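Local coordinates for protein ribonucleoside-diphosphate reductase small chain 2 (Saccharomyces cerevisiae, PDB 1JK0) that forms one of the small chains of ribonucleotide reductase and is required for folding of its partner small chain and for assembly with the large subunits, supporting deoxyribonucleotide synthesis, at residues I242-I247 with G290-Y295; E186-A191 with T248-I253. All coordinates share one frame; numbering follows the deposited sequence.

Interaction 1 (I242-I247 with G290-Y295); sequences IIEKII and GNEKYY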
ATOM      1  N   ILE B 242     -19.759  28.376   5.070  1.00 60.12           N
ATOM      2  CA  ILE B 242     -19.945  26.943   4.842  1.00 58.56           C
ATOM      3  C   ILE B 242     -19.039  26.147   5.784  1.00 59.64           C
ATOM      4  O   ILE B 242     -19.442  25.115   6.325  1.00 60.94           O
ATOM      5  CB  ILE B 242     -19.611  26.545   3.394  1.00 56.25           C
ATOM      6  CG1 ILE B 242     -20.455  27.359   2.418  1.00 55.14           C
ATOM      7  CG2 ILE B 242     -19.882  25.070   3.198  1.00 55.37           C
ATOM      8  CD1 ILE B 242     -20.166  27.070   0.963  1.00 53.56           C
ATOM      9  N   ILE B 243     -17.814  26.626   5.977  1.00 58.97           N
ATOM     10  CA  ILE B 243     -16.880  25.959   6.869  1.00 59.60           C
ATOM     11  C   ILE B 243     -17.539  25.843   8.235  1.00 60.64           C
ATOM     12  O   ILE B 243     -17.809  24.743   8.724  1.00 59.45           O
ATOM     13  CB  ILE B 243     -15.574  26.760   7.024  1.00 59.28           C
ATOM     14  CG1 ILE B 243     -14.868  26.857   5.673  1.00 58.33           C
ATOM     15  CG2 ILE B 243     -14.670  26.086   8.054  1.00 59.59           C
ATOM     16  CD1 ILE B 243     -13.580  27.626   5.704  1.00 57.42           C
ATOM     17  N   GLU B 244     -17.798  26.991   8.849  1.00 62.21           N
ATOM     18  CA  GLU B 244     -18.440  27.010  10.150  1.00 64.16           C
ATOM     19  C   GLU B 244     -19.755  26.221  10.106  1.00 64.67           C
ATOM     20  O   GLU B 244     -20.255  25.783  11.140  1.00 63.96           O
ATOM     21  CB  GLU B 244     -18.703  28.450  10.588  1.00 64.44           C
ATOM     22  CG  GLU B 244     -19.195  28.571  12.016  1.00 66.57           C
ATOM     23  CD  GLU B 244     -19.331  30.012  12.466  1.00 68.02           C
ATOM     24  OE1 GLU B 244     -20.096  30.769  11.832  1.00 68.29           O
ATOM     25  OE2 GLU B 244     -18.673  30.388  13.456  1.00 69.26           O
ATOM     26  N   LYS B 245     -20.310  26.036   8.907  1.00 65.67           N
ATOM     27  CA  LYS B 245     -21.559  25.292   8.757  1.00 67.08           C
ATOM     28  C   LYS B 245     -21.311  23.784   8.782  1.00 67.72           C
ATOM     29  O   LYS B 245     -22.185  23.012   9.181  1.00 68.27           O
ATOM     30  CB  LYS B 245     -22.278  25.672   7.451  1.00 67.03           C
ATOM     31  CG  LYS B 245     -22.979  27.039   7.469  1.00 67.45           C
ATOM     32  CD  LYS B 245     -23.789  27.301   6.178  1.00 67.20           C
ATOM     33  CE  LYS B 245     -24.978  26.340   6.036  1.00 66.82           C
ATOM     34  NZ  LYS B 245     -25.762  26.526   4.779  1.00 63.96           N
ATOM     35  N   ILE B 246     -20.117  23.372   8.362  1.00 67.65           N
ATOM     36  CA  ILE B 246     -19.759  21.956   8.340  1.00 66.56           C
ATOM     37  C   ILE B 246     -19.321  21.464   9.720  1.00 66.20           C
ATOM     38  O   ILE B 246     -19.704  20.375  10.147  1.00 64.88           O
ATOM     39  CB  ILE B 246     -18.634  21.694   7.325  1.00 65.82           C
ATOM     40  CG1 ILE B 246     -19.089  22.158   5.940  1.00 65.34           C
ATOM     41  CG2 ILE B 246     -18.288  20.213   7.291  1.00 65.72           C
ATOM     42  CD1 ILE B 246     -18.040  22.031   4.869  1.00 64.92           C
ATOM     43  N   ILE B 247     -18.527  22.274  10.415  1.00 66.21           N
ATOM     44  CA  ILE B 247     -18.049  21.915  11.745  1.00 66.91           C
ATOM     45  C   ILE B 247     -19.181  21.800  12.763  1.00 67.66           C
ATOM     46  O   ILE B 247     -19.316  20.780  13.445  1.00 67.55           O
ATOM     47  CB  ILE B 247     -17.039  22.948  12.274  1.00 66.24           C
ATOM     48  CG1 ILE B 247     -15.660  22.674  11.678  1.00 65.97           C
ATOM     49  CG2 ILE B 247     -16.995  22.907  13.797  1.00 66.59           C
ATOM     50  CD1 ILE B 247     -15.582  22.905  10.194  1.00 66.83           C
ATOM     51  N   GLY B 290      -8.937  28.810   8.923  1.00 62.99           N
ATOM     52  CA  GLY B 290      -9.017  30.243   8.708  1.00 63.60           C
ATOM     53  C   GLY B 290     -10.449  30.731   8.847  1.00 64.46           C
ATOM     54  O   GLY B 290     -11.072  31.181   7.881  1.00 64.33           O
ATOM     55  N   ASN B 291     -10.968  30.622  10.066  1.00 64.46           N
ATOM     56  CA  ASN B 291     -12.327  31.034  10.391  1.00 64.13           C
ATOM     57  C   ASN B 291     -12.344  31.612  11.795  1.00 65.52           C
ATOM     58  O   ASN B 291     -11.311  31.685  12.469  1.00 65.45           O
ATOM     59  CB  ASN B 291     -13.281  29.840  10.335  1.00 61.62           C
ATOM     60  CG  ASN B 291     -14.205  29.885   9.135  1.00 61.51           C
ATOM     61  OD1 ASN B 291     -13.755  29.975   7.991  1.00 59.57           O
ATOM     62  ND2 ASN B 291     -15.512  29.814   9.390  1.00 61.05           N
ATOM     63  N   GLU B 292     -13.529  32.012  12.237  1.00 66.81           N
ATOM     64  CA  GLU B 292     -13.688  32.588  13.562  1.00 67.53           C
ATOM     65  C   GLU B 292     -14.210  31.524  14.512  1.00 66.67           C
ATOM     66  O   GLU B 292     -14.994  30.661  14.117  1.00 65.88           O
ATOM     67  CB  GLU B 292     -14.673  33.762  13.515  1.00 70.10           C
ATOM     68  CG  GLU B 292     -16.137  33.361  13.282  1.00 72.66           C
ATOM     69  CD  GLU B 292     -16.417  32.876  11.862  1.00 73.57           C
ATOM     70  OE1 GLU B 292     -17.553  32.397  11.619  1.00 72.71           O
ATOM     71  OE2 GLU B 292     -15.514  32.986  10.995  1.00 72.89           O
ATOM     72  N   LYS B 293     -13.774  31.593  15.764  1.00 66.09           N
ATOM     73  CA  LYS B 293     -14.200  30.634  16.770  1.00 66.09           C
ATOM     74  C   LYS B 293     -15.700  30.781  17.002  1.00 66.61           C
ATOM     75  O   LYS B 293     -16.145  31.774  17.567  1.00 67.55           O
ATOM     76  CB  LYS B 293     -13.450  30.885  18.074  1.00 65.32           C
ATOM     77  CG  LYS B 293     -12.112  31.573  17.902  1.00 64.16           C
ATOM     78  CD  LYS B 293     -11.293  31.449  19.168  1.00 63.83           C
ATOM     79  CE  LYS B 293     -10.970  29.991  19.438  1.00 64.76           C
ATOM     80  NZ  LYS B 293     -10.155  29.395  18.331  1.00 65.33           N
ATOM     81  N   TYR B 294     -16.476  29.791  16.577  1.00 66.46           N
ATOM     82  CA  TYR B 294     -17.926  29.836  16.730  1.00 67.35           C
ATOM     83  C   TYR B 294     -18.449  29.749  18.168  1.00 67.39           C
ATOM     84  O   TYR B 294     -19.489  30.324  18.486  1.00 67.54           O
ATOM     85  CB  TYR B 294     -18.573  28.723  15.913  1.00 68.10           C
ATOM     86  CG  TYR B 294     -20.073  28.731  16.016  1.00 69.16           C
ATOM     87  CD1 TYR B 294     -20.829  29.659  15.308  1.00 69.19           C
ATOM     88  CD2 TYR B 294     -20.740  27.824  16.842  1.00 69.68           C
ATOM     89  CE1 TYR B 294     -22.215  29.685  15.412  1.00 70.18           C
ATOM     90  CE2 TYR B 294     -22.129  27.844  16.957  1.00 69.57           C
ATOM     91  CZ  TYR B 294     -22.861  28.776  16.237  1.00 70.02           C
ATOM     92  OH  TYR B 294     -24.237  28.800  16.329  1.00 70.35           O
ATOM     93  N   TYR B 295     -17.748  29.017  19.027  1.00 67.45           N
ATOM     94  CA  TYR B 295     -18.168  28.867  20.419  1.00 66.70           C
ATOM     95  C   TYR B 295     -17.364  29.788  21.338  1.00 67.09           C
ATOM     96  O   TYR B 295     -16.679  29.277  22.251  1.00 67.24           O
ATOM     97  CB  TYR B 295     -18.004  27.408  20.863  1.00 64.85           C
ATOM     98  CG  TYR B 295     -18.639  26.410  19.920  1.00 64.87           C
ATOM     99  CD1 TYR B 295     -17.952  25.939  18.802  1.00 65.33           C
ATOM    100  CD2 TYR B 295     -19.937  25.948  20.133  1.00 64.96           C
ATOM    101  CE1 TYR B 295     -18.541  25.032  17.921  1.00 64.20           C
ATOM    102  CE2 TYR B 295     -20.533  25.043  19.260  1.00 65.11           C
ATOM    103  CZ  TYR B 295     -19.831  24.592  18.158  1.00 64.96           C
ATOM    104  OH  TYR B 295     -20.428  23.713  17.287  1.00 65.49           O
TER

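Interaction 2 (E186-A191 with T248-I253); sequences EGIFQA and TEAVEI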
ATOM      1  N   GLU B 186     -12.255  13.538  11.507  1.00 50.93           N
ATOM      2  CA  GLU B 186     -10.990  13.048  12.014  1.00 52.74           C
ATOM      3  C   GLU B 186     -10.629  13.622  13.378  1.00 53.03           C
ATOM      4  O   GLU B 186     -10.189  12.895  14.267  1.00 52.63           O
ATOM      5  CB  GLU B 186      -9.891  13.388  11.009  1.00 55.02           C
ATOM      6  CG  GLU B 186      -8.715  12.459  11.054  1.00 59.29           C
ATOM      7  CD  GLU B 186      -9.117  11.040  10.724  1.00 62.60           C
ATOM      8  OE1 GLU B 186      -9.648  10.823   9.609  1.00 63.60           O
ATOM      9  OE2 GLU B 186      -8.905  10.151  11.580  1.00 63.07           O
ATOM     10  N   GLY B 187     -10.820  14.931  13.532  1.00 53.74           N
ATOM     11  CA  GLY B 187     -10.469  15.593  14.778  1.00 53.78           C
ATOM     12  C   GLY B 187     -11.612  15.976  15.692  1.00 53.05           C
ATOM     13  O   GLY B 187     -11.505  15.826  16.907  1.00 52.51           O
ATOM     14  N   ILE B 188     -12.700  16.480  15.122  1.00 53.41           N
ATOM     15  CA  ILE B 188     -13.841  16.869  15.934  1.00 53.56           C
ATOM     16  C   ILE B 188     -14.466  15.635  16.555  1.00 53.84           C
ATOM     17  O   ILE B 188     -14.299  15.379  17.743  1.00 52.52           O
ATOM     18  CB  ILE B 188     -14.924  17.598  15.102  1.00 54.09           C
ATOM     19  CG1 ILE B 188     -14.327  18.841  14.438  1.00 53.79           C
ATOM     20  CG2 ILE B 188     -16.089  17.997  16.008  1.00 53.02           C
ATOM     21  CD1 ILE B 188     -15.306  19.612  13.586  1.00 53.03           C
ATOM     22  N   PHE B 189     -15.167  14.862  15.732  1.00 55.48           N
ATOM     23  CA  PHE B 189     -15.849  13.660  16.185  1.00 57.51           C
ATOM     24  C   PHE B 189     -15.356  12.980  17.445  1.00 59.35           C
ATOM     25  O   PHE B 189     -15.613  13.461  18.549  1.00 62.39           O
ATOM     26  CB  PHE B 189     -15.939  12.639  15.064  1.00 57.89           C
ATOM     27  CG  PHE B 189     -17.161  12.802  14.230  1.00 59.64           C
ATOM     28  CD1 PHE B 189     -17.304  13.908  13.403  1.00 59.72           C
ATOM     29  CD2 PHE B 189     -18.210  11.894  14.332  1.00 61.17           C
ATOM     30  CE1 PHE B 189     -18.473  14.117  12.689  1.00 61.08           C
ATOM     31  CE2 PHE B 189     -19.390  12.092  13.622  1.00 62.25           C
ATOM     32  CZ  PHE B 189     -19.522  13.211  12.797  1.00 62.63           C
ATOM     33  N   GLN B 190     -14.649  11.870  17.306  1.00 58.58           N
ATOM     34  CA  GLN B 190     -14.211  11.142  18.489  1.00 58.47           C
ATOM     35  C   GLN B 190     -13.386  11.874  19.548  1.00 57.89           C
ATOM     36  O   GLN B 190     -12.768  11.236  20.397  1.00 56.62           O
ATOM     37  CB  GLN B 190     -13.490   9.881  18.048  1.00 59.82           C
ATOM     38  CG  GLN B 190     -14.372   8.967  17.246  1.00 60.92           C
ATOM     39  CD  GLN B 190     -13.623   7.769  16.753  1.00 62.90           C
ATOM     40  OE1 GLN B 190     -12.697   7.897  15.958  1.00 64.27           O
ATOM     41  NE2 GLN B 190     -14.007   6.586  17.228  1.00 64.60           N
ATOM     42  N   ALA B 191     -13.384  13.205  19.516  1.00 58.34           N
ATOM     43  CA  ALA B 191     -12.633  13.979  20.501  1.00 59.20           C
ATOM     44  C   ALA B 191     -13.134  13.613  21.893  1.00 60.21           C
ATOM     45  O   ALA B 191     -12.365  13.576  22.860  1.00 58.37           O
ATOM     46  CB  ALA B 191     -12.808  15.475  20.252  1.00 58.71           C
ATOM     47  N   THR B 248     -19.977  22.860  12.872  1.00 68.13           N
ATOM     48  CA  THR B 248     -21.090  22.895  13.808  1.00 67.52           C
ATOM     49  C   THR B 248     -21.859  21.584  13.763  1.00 67.24           C
ATOM     50  O   THR B 248     -22.006  20.911  14.787  1.00 67.54           O
ATOM     51  CB  THR B 248     -22.042  24.062  13.491  1.00 67.59           C
ATOM     52  OG1 THR B 248     -21.358  25.301  13.692  1.00 66.61           O
ATOM     53  CG2 THR B 248     -23.251  24.029  14.404  1.00 70.23           C
ATOM     54  N   GLU B 249     -22.337  21.216  12.578  1.00 66.37           N
ATOM     55  CA  GLU B 249     -23.089  19.974  12.414  1.00 66.09           C
ATOM     56  C   GLU B 249     -22.404  18.761  13.059  1.00 66.56           C
ATOM     57  O   GLU B 249     -23.064  17.952  13.712  1.00 66.77           O
ATOM     58  CB  GLU B 249     -23.332  19.689  10.928  1.00 64.22           C
ATOM     59  CG  GLU B 249     -24.026  20.811  10.192  1.00 62.65           C
ATOM     60  CD  GLU B 249     -24.548  20.382   8.835  1.00 63.53           C
ATOM     61  OE1 GLU B 249     -24.965  21.268   8.058  1.00 64.28           O
ATOM     62  OE2 GLU B 249     -24.559  19.165   8.547  1.00 62.10           O
ATOM     63  N   ALA B 250     -21.090  18.640  12.874  1.00 67.13           N
ATOM     64  CA  ALA B 250     -20.329  17.527  13.442  1.00 66.87           C
ATOM     65  C   ALA B 250     -20.219  17.692  14.950  1.00 67.50           C
ATOM     66  O   ALA B 250     -20.094  16.711  15.688  1.00 68.64           O
ATOM     67  CB  ALA B 250     -18.943  17.460  12.822  1.00 66.27           C
ATOM     68  N   VAL B 251     -20.250  18.934  15.411  1.00 67.29           N
ATOM     69  CA  VAL B 251     -20.178  19.182  16.838  1.00 67.43           C
ATOM     70  C   VAL B 251     -21.515  18.756  17.436  1.00 68.69           C
ATOM     71  O   VAL B 251     -21.577  18.287  18.567  1.00 68.61           O
ATOM     72  CB  VAL B 251     -19.898  20.669  17.139  1.00 66.29           C
ATOM     73  CG1 VAL B 251     -19.887  20.905  18.636  1.00 64.50           C
ATOM     74  CG2 VAL B 251     -18.559  21.071  16.539  1.00 64.21           C
ATOM     75  N   GLU B 252     -22.585  18.903  16.663  1.00 70.26           N
ATOM     76  CA  GLU B 252     -23.903  18.496  17.136  1.00 72.99           C
ATOM     77  C   GLU B 252     -23.993  16.974  17.127  1.00 73.23           C
ATOM     78  O   GLU B 252     -24.467  16.366  18.088  1.00 74.95           O
ATOM     79  CB  GLU B 252     -25.011  19.080  16.255  1.00 74.42           C
ATOM     80  CG  GLU B 252     -25.139  20.600  16.321  1.00 76.35           C
ATOM     81  CD  GLU B 252     -26.160  21.138  15.326  1.00 77.59           C
ATOM     82  OE1 GLU B 252     -26.223  22.377  15.147  1.00 78.48           O
ATOM     83  OE2 GLU B 252     -26.900  20.324  14.728  1.00 77.16           O
ATOM     84  N   ILE B 253     -23.534  16.360  16.040  1.00 72.47           N
ATOM     85  CA  ILE B 253     -23.570  14.912  15.925  1.00 71.49           C
ATOM     86  C   ILE B 253     -22.602  14.292  16.932  1.00 72.97           C
ATOM     87  O   ILE B 253     -22.706  13.107  17.244  1.00 73.42           O
ATOM     88  CB  ILE B 253     -23.188  14.440  14.498  1.00 71.01           C
ATOM     89  CG1 ILE B 253     -24.054  15.144  13.448  1.00 69.45           C
ATOM     90  CG2 ILE B 253     -23.380  12.929  14.379  1.00 71.36           C
ATOM     91  CD1 ILE B 253     -23.797  14.675  12.018  1.00 67.01           C
TER

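Interaction 1 (I242-I247 with G290-Y295)
The ring of Y294 receives the carboxylate of E244 at its edge, near the ring plane, with OE2 of E244 2.9 Å from CD1 of Y294. The two flat groups are turned 76° apart. Another part of the Y294 edge, on the CD2 side, is directed at a face of the Y295 ring, with CD2 of Y294 3.5 Å above that plane and over its centre. CG of E244 is anti to the backbone N (chi1 -172°), and from there the extended chain carries the acid from helix 240-258 to the loop that follows helix 277-288. There it also meets E292, whose chain is bent at chi2 and whose OE1 is 2.9 Å from OE2 of E244; the carboxylate planes stand 83° apart.

Farther back along the loop, N291 lies against I243 and the root of E244. Its OD1 is 3.3 Å from CD1 of I243, while ND2 passes 3.7 Å from CB of E244 and is hydrogen-bonded to the carbonyl of P240, which fastens the loop to the first residue of the same helix. L286 packs on both N291 and I247.

An alanine at E244 takes the carboxylate from beside CD1 and CB of Y294, and the phenol ring would probably be less well fixed on that side. Across these two segments no hydrogen bond forms, and the meeting of E244 with E292 is one of like charges at the protein surface. Two carboxylates facing each other in this way would probably repel if both were ionised, which may raise the pKa of one; at this resolution their exact separation is not reliable enough to say more.

Interaction 2 (E186-A191 with T248-I253)
F189 and I188 press on A250, V251 and I253 in the interior of the ferritin-like helical bundle, where the end of helix 175-188 meets the middle of helix 240-258. The phenyl ring of F189 makes its nearest approaches through two of its atoms: CE1 lies 3.4 Å from CB of A250, and CE2 lies 4.1 Å from CG2 of I253. Both methyl groups come at the ring obliquely, and the small A250 lets the ring draw near the helix backbone. Next to it, I188 has CG2 anti to the backbone N (chi1 -58°), which turns that methyl to CG2 of V251, 4.0 Å away. The two side chains cross at about a right angle, and CD1 of I188 is 4.3 Å from CB of A250. All five residues are buried; the side chains that meet are all apolar, and no hydrogen bond crosses the contact.

Around this core, two further helices supply the walls. Helix 155-166 backs the F189 side, with K160 against the phenylalanine and F163 against both A250 and I253; helix 277-288 packs L285 on I188, and I278 and A282 on V251. On helix 240-258 itself, E249 forms a salt bridge with R166, which ties this turn to the end of helix 155-166.

The backbone of 186-191 is irregular: a wider pi-type turn at 186-188 comes just before F189, and Q190 then takes the N-cap position of helix 191-200. The F189 side chain lies about 11 Å from that of Y131, the predicted active-site residue. CZ of F189, between CE1 and CE2, is 4.2 Å from CG2 of I253.

How the interactions relate
From the N terminus, the chain first passes 186-191, where helix 175-188 ends, and some 56 residues later returns to it through 248-253, closing the loop of interaction 2. Before that closure it has already entered 242-247, the start of interaction 1, whose loop closes only when 290-295 comes back after helix 277-288. The two loops therefore cross rather than nest. Helix 240-258 is common to both: its first turns lie against the carboxy-terminal tail of the model at the surface, its middle packs on the end of helix 175-188 in the core. The contacts also touch directly, with CG1 of I247 3.6 Å from CD1 of I188.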